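Local structure of hepatocyte growth factor-regulated tyrosine kinase substrate (Drosophila melanogaster, 1DVP) at residues 179-184 with 205-210; 8-13 with 45-50. The protein plays an essential role in endosome membrane invagination and multivesicular body formation, and dampens tyrosine kinase receptor signalling by promoting degradation of active receptors. All coordinates share one frame; numbering follows the deposited sequence.

Overall arrangement
From the N terminus the chain first enters the VHS domain, an all-helical superhelix. There contact 2 brings helix 40-51 back against helix 5-14, closing a loop of 31 residues that contains helix 23-34. The chain then runs on through the rest of the helices into the FYVE zinc finger, where contact 1 closes a shorter loop of 20 residues and joins the turn after strand 178-179 to strand 206-209 and the Cys210 that follows it, at a zinc ion. The two loops follow one another without nesting or crossing. The contacts lie on opposite sides of the chain's centre, their centres 31 Å apart, and each joins parts of a single domain.

Contact 1: 179-184 with 205-210; sequences HCRNCG and KEVRVC. With ZN (zinc ion), chain C; CIT (citric acid), chain D.
His179 meets Arg208 through its backbone, the carbonyl O lying 3.4 Å from Arg208 CD. His179 also holds the bound citrate, probably from the crystallisation liquor: backbone N donates to citrate O3 and ring ND1 to O4, while a Trp158 of the second subunit stacks on the imidazole. Cys180 comes next, its SG anti to the backbone N (chi1 170°) and bound to zinc at 2.3 Å. The same sulfur accepts the more distant N-H of Cys183, a bond characteristic of zinc knuckles, and, as a second-shell bond across the contact, the N-H of Cys210, N to SG 3.2 Å. Arg181 is held at both ends. Its backbone N gives a nearly straight bond (174°) to Arg208 O, 3.1 Å away, and its CB and CG lie against Val207 CG2. At the tip, NH1 donates to His179 O at 2.8 Å, nearly in the guanidinium plane, and also to citrate O6, which Arg208 NE reaches at 3.0 Å. An alanine here would probably leave His179 O without this donor and Arg208 as the remaining one of the two arginines gripping O6. Cys183 SG and Cys210 SG each bind zinc at 2.4 Å, and Cys213 completes the tetrahedral set. Gly184 closes the knuckle through its N-H to Cys180 O; its positive phi suits glycine, since a CB would press on the preceding carbonyl. His179 and Arg181 belong to the basic RKHHCR signature, which in FYVE domains binds phosphatidylinositol 3-phosphate, so they probably do so here. Arg181 NH1 and Arg208 NE stand only 3.9 Å apart, a repulsion the anionic citrate probably offsets. Lying among basic residues of that signature, the citrate may mark where a lipid phosphate would sit.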
ATOM      1  N   HIS A 179      -2.114  -0.730  -5.241  1.00 18.03           N
ATOM      2  CA  HIS A 179      -3.038  -1.297  -4.274  1.00 17.67           C
ATOM      3  C   HIS A 179      -4.344  -0.499  -4.205  1.00 17.28           C
ATOM      4  O   HIS A 179      -4.368   0.754  -4.321  1.00 17.07           O
ATOM      5  CB  HIS A 179      -2.428  -1.323  -2.839  1.00 18.88           C
ATOM      6  CG  HIS A 179      -1.253  -2.239  -2.696  1.00 19.97           C
ATOM      7  ND1 HIS A 179       0.012  -1.917  -3.157  1.00 20.31           N
ATOM      8  CD2 HIS A 179      -1.151  -3.472  -2.136  1.00 20.26           C
ATOM      9  CE1 HIS A 179       0.840  -2.907  -2.883  1.00 20.84           C
ATOM     10  NE2 HIS A 179       0.158  -3.863  -2.265  1.00 20.65           N
ATOM     11  N   CYS A 180      -5.440  -1.227  -4.027  1.00 16.88           N
ATOM     12  CA  CYS A 180      -6.746  -0.631  -3.794  1.00 16.49           C
ATOM     13  C   CYS A 180      -6.683  -0.249  -2.295  1.00 16.35           C
ATOM     14  O   CYS A 180      -6.408  -1.106  -1.449  1.00 15.82           O
ATOM     15  CB  CYS A 180      -7.856  -1.669  -3.930  1.00 16.18           C
ATOM     16  SG  CYS A 180      -9.502  -1.119  -3.394  1.00 17.83           S
ATOM     17  N   ARG A 181      -7.013   0.970  -1.961  1.00 16.73           N
ATOM     18  CA  ARG A 181      -7.003   1.359  -0.547  1.00 17.39           C
ATOM     19  C   ARG A 181      -8.190   0.811   0.255  1.00 17.83           C
ATOM     20  O   ARG A 181      -8.156   0.876   1.468  1.00 18.40           O
ATOM     21  CB  ARG A 181      -6.974   2.877  -0.442  1.00 17.17           C
ATOM     22  CG  ARG A 181      -5.649   3.444  -0.595  1.00 16.87           C
ATOM     23  CD  ARG A 181      -5.057   3.262  -1.955  1.00 17.44           C
ATOM     24  NE  ARG A 181      -3.872   4.116  -2.063  1.00 17.97           N
ATOM     25  CZ  ARG A 181      -2.925   4.036  -2.987  1.00 17.61           C
ATOM     26  NH1 ARG A 181      -2.936   3.123  -3.965  1.00 17.36           N
ATOM     27  NH2 ARG A 181      -1.921   4.912  -2.920  1.00 19.00           N
ATOM     28  N   ASN A 182      -9.248   0.293  -0.387  1.00 18.18           N
ATOM     29  CA  ASN A 182     -10.360  -0.285   0.349  1.00 18.93           C
ATOM     30  C   ASN A 182     -10.163  -1.765   0.691  1.00 18.79           C
ATOM     31  O   ASN A 182     -10.476  -2.176   1.823  1.00 18.91           O
ATOM     32  CB  ASN A 182     -11.700  -0.177  -0.425  1.00 20.04           C
ATOM     33  CG  ASN A 182     -12.911  -0.511   0.453  1.00 20.45           C
ATOM     34  OD1 ASN A 182     -13.747  -1.363   0.101  1.00 21.61           O
ATOM     35  ND2 ASN A 182     -13.005   0.144   1.616  1.00 20.83           N
ATOM     36  N   CYS A 183      -9.652  -2.586  -0.238  1.00 18.60           N
ATOM     37  CA  CYS A 183      -9.508  -4.026   0.097  1.00 18.26           C
ATOM     38  C   CYS A 183      -8.060  -4.467   0.243  1.00 18.14           C
ATOM     39  O   CYS A 183      -7.793  -5.581   0.642  1.00 17.69           O
ATOM     40  CB  CYS A 183     -10.209  -4.920  -0.945  1.00 17.59           C
ATOM     41  SG  CYS A 183      -9.564  -4.839  -2.667  1.00 17.76           S
ATOM     42  N   GLY A 184      -7.122  -3.593  -0.124  1.00 18.51           N
ATOM     43  CA  GLY A 184      -5.707  -3.952   0.020  1.00 18.62           C
ATOM     44  C   GLY A 184      -5.113  -4.871  -1.051  1.00 18.43           C
ATOM     45  O   GLY A 184      -3.933  -5.177  -0.993  1.00 18.44           O
ATOM     46  N   LYS A 205      -9.716  12.423   1.657  1.00 28.99           N
ATOM     47  CA  LYS A 205      -9.395  12.665   0.253  1.00 29.10           C
ATOM     48  C   LYS A 205      -9.733  11.425  -0.610  1.00 28.52           C
ATOM     49  O   LYS A 205      -9.813  10.294  -0.118  1.00 28.65           O
ATOM     50  CB  LYS A 205      -7.915  12.975   0.147  1.00 29.68           C
ATOM     51  CG  LYS A 205      -7.016  11.737   0.331  1.00 30.50           C
ATOM     52  CD  LYS A 205      -5.532  12.112   0.390  1.00 31.14           C
ATOM     53  CE  LYS A 205      -5.114  12.913  -0.805  1.00 31.45           C
ATOM     54  NZ  LYS A 205      -4.579  12.015  -1.898  1.00 32.18           N
ATOM     55  N   GLU A 206      -9.955  11.646  -1.896  1.00 27.94           N
ATOM     56  CA  GLU A 206     -10.272  10.561  -2.807  1.00 27.22           C
ATOM     57  C   GLU A 206      -8.979   9.805  -3.094  1.00 26.24           C
ATOM     58  O   GLU A 206      -7.993  10.410  -3.494  1.00 25.97           O
ATOM     59  CB  GLU A 206     -10.857  11.119  -4.091  1.00 28.07           C
ATOM     60  CG  GLU A 206     -12.304  11.496  -3.895  1.00 30.03           C
ATOM     61  CD  GLU A 206     -12.981  11.941  -5.158  1.00 30.79           C
ATOM     62  OE1 GLU A 206     -14.182  12.293  -5.094  1.00 31.40           O
ATOM     63  OE2 GLU A 206     -12.311  11.939  -6.214  1.00 31.94           O
ATOM     64  N   VAL A 207      -8.995   8.497  -2.865  1.00 24.73           N
ATOM     65  CA  VAL A 207      -7.830   7.667  -3.076  1.00 23.74           C
ATOM     66  C   VAL A 207      -8.168   6.544  -4.099  1.00 23.15           C
ATOM     67  O   VAL A 207      -9.332   6.259  -4.379  1.00 22.63           O
ATOM     68  CB  VAL A 207      -7.376   7.032  -1.734  1.00 23.69           C
ATOM     69  CG1 VAL A 207      -6.825   8.105  -0.769  1.00 24.02           C
ATOM     70  CG2 VAL A 207      -8.544   6.319  -1.080  1.00 23.52           C
ATOM     71  N   ARG A 208      -7.134   5.875  -4.617  1.00 22.56           N
ATOM     72  CA  ARG A 208      -7.320   4.805  -5.612  1.00 21.45           C
ATOM     73  C   ARG A 208      -8.099   3.593  -5.042  1.00 21.01           C
ATOM     74  O   ARG A 208      -7.779   3.164  -3.955  1.00 20.92           O
ATOM     75  CB  ARG A 208      -5.924   4.356  -6.090  1.00 21.15           C
ATOM     76  CG  ARG A 208      -5.960   3.130  -7.028  1.00 20.49           C
ATOM     77  CD  ARG A 208      -4.586   2.540  -7.214  1.00 20.45           C
ATOM     78  NE  ARG A 208      -3.678   3.539  -7.757  1.00 20.58           N
ATOM     79  CZ  ARG A 208      -3.590   3.883  -9.036  1.00 20.65           C
ATOM     80  NH1 ARG A 208      -4.361   3.310  -9.935  1.00 20.55           N
ATOM     81  NH2 ARG A 208      -2.708   4.785  -9.413  1.00 20.80           N
ATOM     82  N   VAL A 209      -9.145   3.094  -5.744  1.00 20.61           N
ATOM     83  CA  VAL A 209      -9.871   1.895  -5.335  1.00 20.34           C
ATOM     84  C   VAL A 209     -10.076   0.972  -6.591  1.00 20.59           C
ATOM     85  O   VAL A 209     -10.040   1.434  -7.719  1.00 20.90           O
ATOM     86  CB  VAL A 209     -11.263   2.208  -4.737  1.00 20.49           C
ATOM     87  CG1 VAL A 209     -11.131   2.932  -3.383  1.00 20.03           C
ATOM     88  CG2 VAL A 209     -12.074   3.095  -5.664  1.00 20.11           C
ATOM     89  N   CYS A 210     -10.285  -0.313  -6.391  1.00 20.57           N
ATOM     90  CA  CYS A 210     -10.538  -1.222  -7.498  1.00 20.88           C
ATOM     91  C   CYS A 210     -12.046  -1.127  -7.885  1.00 21.40           C
ATOM     92  O   CYS A 210     -12.899  -0.594  -7.140  1.00 20.95           O
ATOM     93  CB  CYS A 210     -10.183  -2.662  -7.090  1.00 20.92           C
ATOM     94  SG  CYS A 210     -11.376  -3.375  -6.012  1.00 21.79           S
TER
HETATM   95 ZN    ZN C 402     -10.686  -3.059  -3.722  1.00 20.28          ZN
HETATM   96  C1  CIT D 300       1.146   6.111  -5.312  1.00 24.52           C
HETATM   97  O1  CIT D 300       0.388   6.842  -6.025  1.00 24.62           O
HETATM   98  O2  CIT D 300       1.191   6.582  -3.982  1.00 24.46           O
HETATM   99  C2  CIT D 300       1.983   4.755  -5.675  1.00 24.40           C
HETATM  100  C3  CIT D 300       1.095   3.590  -5.209  1.00 23.90           C
HETATM  101  O7  CIT D 300       0.765   3.597  -3.815  1.00 23.98           O
HETATM  102  C4  CIT D 300       1.593   2.146  -5.355  1.00 23.47           C
HETATM  103  C5  CIT D 300       0.624   1.169  -4.755  1.00 22.54           C
HETATM  104  O3  CIT D 300      -0.612   1.343  -4.610  1.00 22.27           O
HETATM  105  O4  CIT D 300       1.210   0.047  -4.304  1.00 21.90           O
HETATM  106  C6  CIT D 300      -0.062   3.646  -6.275  1.00 24.24           C
HETATM  107  O5  CIT D 300       0.064   3.301  -7.415  1.00 23.93           O
HETATM  108  O6  CIT D 300      -1.239   4.046  -6.001  1.00 24.67           O

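Contact 2: 8-13 with 45-50; sequences KNLENA and AAIKKK
Leu10 projects from helix 5-14 toward helix 40-51, where it faces Ala46, Ile47 and Lys50. These are two helices of the VHS domain, a superhelix of stacked alpha-helices, and here they run roughly in the same direction, their short segments inclined by 28° with axes 11.1 Å apart. That is a wide spacing, and a branched leucine is long enough to bridge it. With CG anti to the backbone N (chi1 -173°), CG is set toward helix 40-51 and the two methyls part there. CD2 rests on Ala46 CB at 3.7 Å, where the small side chain lets it come close to the opposite backbone. CD1 approaches Ile47 CG1 at 4.2 Å, the two side chains roughly perpendicular. Leu10 and Ile47 both also touch Val65 of helix 56-72, so the apolar seam continues onto that helix, while Asn9 and Ala13 turn to helix 23-34. Lys50, one turn on from Ala46, behaves differently: it and Leu10 run alongside each other in opposite senses, with Lys50 CG 3.9 Å from Leu10 CD2. A lysine suits this border because its methylenes can lie against leucine while its ammonium goes on to a charged partner. That partner is Glu11, whose CB points away from helix 40-51; the bend at chi2 (-72°) turns its carboxyl carbon back. The Glu11 side chain comes in across that of Lys50, forming a salt bridge whose hydrogen bond is weak. Lys50 NZ lies 2.9 Å from Glu11 OE1 and 3.0 Å from OE2, and stands well out of the carboxylate plane, only 3.1 Å from Glu11 CD.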
ATOM      1  N   LYS A   8     -18.019  17.794  22.817  1.00 36.67           N
ATOM      2  CA  LYS A   8     -17.989  18.642  21.635  1.00 35.63           C
ATOM      3  C   LYS A   8     -17.947  17.763  20.372  1.00 34.80           C
ATOM      4  O   LYS A   8     -18.522  18.106  19.341  1.00 34.59           O
ATOM      5  CB  LYS A   8     -16.770  19.580  21.666  1.00 35.97           C
ATOM      6  CG  LYS A   8     -16.503  20.315  20.333  1.00 36.44           C
ATOM      7  CD  LYS A   8     -16.873  21.817  20.401  1.00 36.89           C
ATOM      8  CE  LYS A   8     -16.946  22.456  19.014  1.00 36.96           C
ATOM      9  NZ  LYS A   8     -15.750  22.103  18.191  1.00 37.03           N
ATOM     10  N   ASN A   9     -17.245  16.637  20.447  1.00 33.59           N
ATOM     11  CA  ASN A   9     -17.173  15.759  19.294  1.00 32.49           C
ATOM     12  C   ASN A   9     -18.543  15.099  19.064  1.00 31.73           C
ATOM     13  O   ASN A   9     -18.951  14.924  17.938  1.00 31.25           O
ATOM     14  CB  ASN A   9     -16.058  14.696  19.471  1.00 32.29           C
ATOM     15  CG  ASN A   9     -14.641  15.300  19.487  1.00 32.33           C
ATOM     16  OD1 ASN A   9     -14.314  16.206  18.723  1.00 32.25           O
ATOM     17  ND2 ASN A   9     -13.790  14.769  20.365  1.00 32.53           N
ATOM     18  N   LEU A  10     -19.257  14.742  20.129  1.00 31.07           N
ATOM     19  CA  LEU A  10     -20.568  14.116  19.958  1.00 30.78           C
ATOM     20  C   LEU A  10     -21.569  15.149  19.373  1.00 30.72           C
ATOM     21  O   LEU A  10     -22.362  14.827  18.476  1.00 30.34           O
ATOM     22  CB  LEU A  10     -21.076  13.546  21.288  1.00 30.23           C
ATOM     23  CG  LEU A  10     -22.354  12.701  21.302  1.00 30.23           C
ATOM     24  CD1 LEU A  10     -22.180  11.362  20.481  1.00 30.23           C
ATOM     25  CD2 LEU A  10     -22.707  12.388  22.751  1.00 29.72           C
ATOM     26  N   GLU A  11     -21.521  16.381  19.879  1.00 30.77           N
ATOM     27  CA  GLU A  11     -22.374  17.439  19.327  1.00 31.36           C
ATOM     28  C   GLU A  11     -22.102  17.516  17.820  1.00 31.29           C
ATOM     29  O   GLU A  11     -23.016  17.460  17.015  1.00 31.27           O
ATOM     30  CB  GLU A  11     -22.043  18.803  19.944  1.00 31.85           C
ATOM     31  CG  GLU A  11     -22.530  18.997  21.330  1.00 33.02           C
ATOM     32  CD  GLU A  11     -24.029  19.168  21.430  1.00 33.81           C
ATOM     33  OE1 GLU A  11     -24.521  19.289  22.578  1.00 34.40           O
ATOM     34  OE2 GLU A  11     -24.713  19.175  20.389  1.00 34.13           O
ATOM     35  N   ASN A  12     -20.833  17.654  17.462  1.00 31.15           N
ATOM     36  CA  ASN A  12     -20.429  17.718  16.058  1.00 31.47           C
ATOM     37  C   ASN A  12     -20.965  16.540  15.254  1.00 31.39           C
ATOM     38  O   ASN A  12     -21.601  16.724  14.239  1.00 31.15           O
ATOM     39  CB  ASN A  12     -18.907  17.721  15.913  1.00 31.71           C
ATOM     40  CG  ASN A  12     -18.275  19.087  16.201  1.00 31.96           C
ATOM     41  OD1 ASN A  12     -18.954  20.108  16.232  1.00 32.28           O
ATOM     42  ND2 ASN A  12     -16.962  19.099  16.397  1.00 31.87           N
ATOM     43  N   ALA A  13     -20.691  15.326  15.727  1.00 31.63           N
ATOM     44  CA  ALA A  13     -21.119  14.100  15.050  1.00 31.80           C
ATOM     45  C   ALA A  13     -22.655  13.885  14.948  1.00 32.06           C
ATOM     46  O   ALA A  13     -23.155  13.192  14.031  1.00 31.82           O
ATOM     47  CB  ALA A  13     -20.463  12.911  15.733  1.00 31.39           C
ATOM     48  N   ALA A  45     -24.220   7.122  27.997  1.00 36.10           N
ATOM     49  CA  ALA A  45     -25.313   7.917  28.565  1.00 36.48           C
ATOM     50  C   ALA A  45     -25.479   9.171  27.729  1.00 36.73           C
ATOM     51  O   ALA A  45     -26.596   9.604  27.428  1.00 37.00           O
ATOM     52  CB  ALA A  45     -24.986   8.294  30.045  1.00 36.27           C
ATOM     53  N   ALA A  46     -24.362   9.772  27.352  1.00 37.02           N
ATOM     54  CA  ALA A  46     -24.420  10.958  26.515  1.00 37.48           C
ATOM     55  C   ALA A  46     -24.992  10.517  25.152  1.00 37.73           C
ATOM     56  O   ALA A  46     -25.771  11.239  24.533  1.00 37.70           O
ATOM     57  CB  ALA A  46     -23.014  11.582  26.359  1.00 37.30           C
ATOM     58  N   ILE A  47     -24.631   9.321  24.694  1.00 38.16           N
ATOM     59  CA  ILE A  47     -25.149   8.835  23.422  1.00 38.66           C
ATOM     60  C   ILE A  47     -26.664   8.639  23.528  1.00 39.00           C
ATOM     61  O   ILE A  47     -27.416   9.006  22.639  1.00 38.94           O
ATOM     62  CB  ILE A  47     -24.473   7.510  22.995  1.00 38.54           C
ATOM     63  CG1 ILE A  47     -23.046   7.797  22.500  1.00 38.65           C
ATOM     64  CG2 ILE A  47     -25.249   6.842  21.867  1.00 38.74           C
ATOM     65  CD1 ILE A  47     -22.242   6.550  22.127  1.00 38.41           C
ATOM     66  N   LYS A  48     -27.110   8.057  24.625  1.00 39.70           N
ATOM     67  CA  LYS A  48     -28.546   7.846  24.780  1.00 40.38           C
ATOM     68  C   LYS A  48     -29.318   9.160  24.653  1.00 40.61           C
ATOM     69  O   LYS A  48     -30.319   9.214  23.960  1.00 40.76           O
ATOM     70  CB  LYS A  48     -28.865   7.206  26.124  1.00 40.62           C
ATOM     71  CG  LYS A  48     -28.663   5.717  26.189  1.00 40.81           C
ATOM     72  CD  LYS A  48     -28.947   5.281  27.619  1.00 41.21           C
ATOM     73  CE  LYS A  48     -28.274   3.980  27.994  1.00 41.47           C
ATOM     74  NZ  LYS A  48     -27.742   4.035  29.415  1.00 41.69           N
ATOM     75  N   LYS A  49     -28.857  10.219  25.310  1.00 41.02           N
ATOM     76  CA  LYS A  49     -29.555  11.496  25.208  1.00 41.53           C
ATOM     77  C   LYS A  49     -29.691  11.971  23.768  1.00 41.63           C
ATOM     78  O   LYS A  49     -30.721  12.538  23.385  1.00 41.61           O
ATOM     79  CB  LYS A  49     -28.839  12.543  26.027  1.00 41.70           C
ATOM     80  CG  LYS A  49     -28.829  12.184  27.491  1.00 42.17           C
ATOM     81  CD  LYS A  49     -28.140  13.223  28.327  1.00 42.60           C
ATOM     82  CE  LYS A  49     -28.148  12.810  29.798  1.00 43.06           C
ATOM     83  NZ  LYS A  49     -27.450  13.834  30.644  1.00 43.63           N
ATOM     84  N   LYS A  50     -28.656  11.727  22.971  1.00 41.77           N
ATOM     85  CA  LYS A  50     -28.672  12.128  21.573  1.00 42.13           C
ATOM     86  C   LYS A  50     -29.615  11.213  20.791  1.00 42.40           C
ATOM     87  O   LYS A  50     -30.216  11.641  19.809  1.00 42.39           O
ATOM     88  CB  LYS A  50     -27.264  12.104  20.975  1.00 41.96           C
ATOM     89  CG  LYS A  50     -26.331  13.151  21.551  1.00 41.88           C
ATOM     90  CD  LYS A  50     -26.748  14.592  21.235  1.00 41.98           C
ATOM     91  CE  LYS A  50     -25.783  15.551  21.924  1.00 42.05           C
ATOM     92  NZ  LYS A  50     -26.191  16.990  21.836  1.00 42.19           N
TER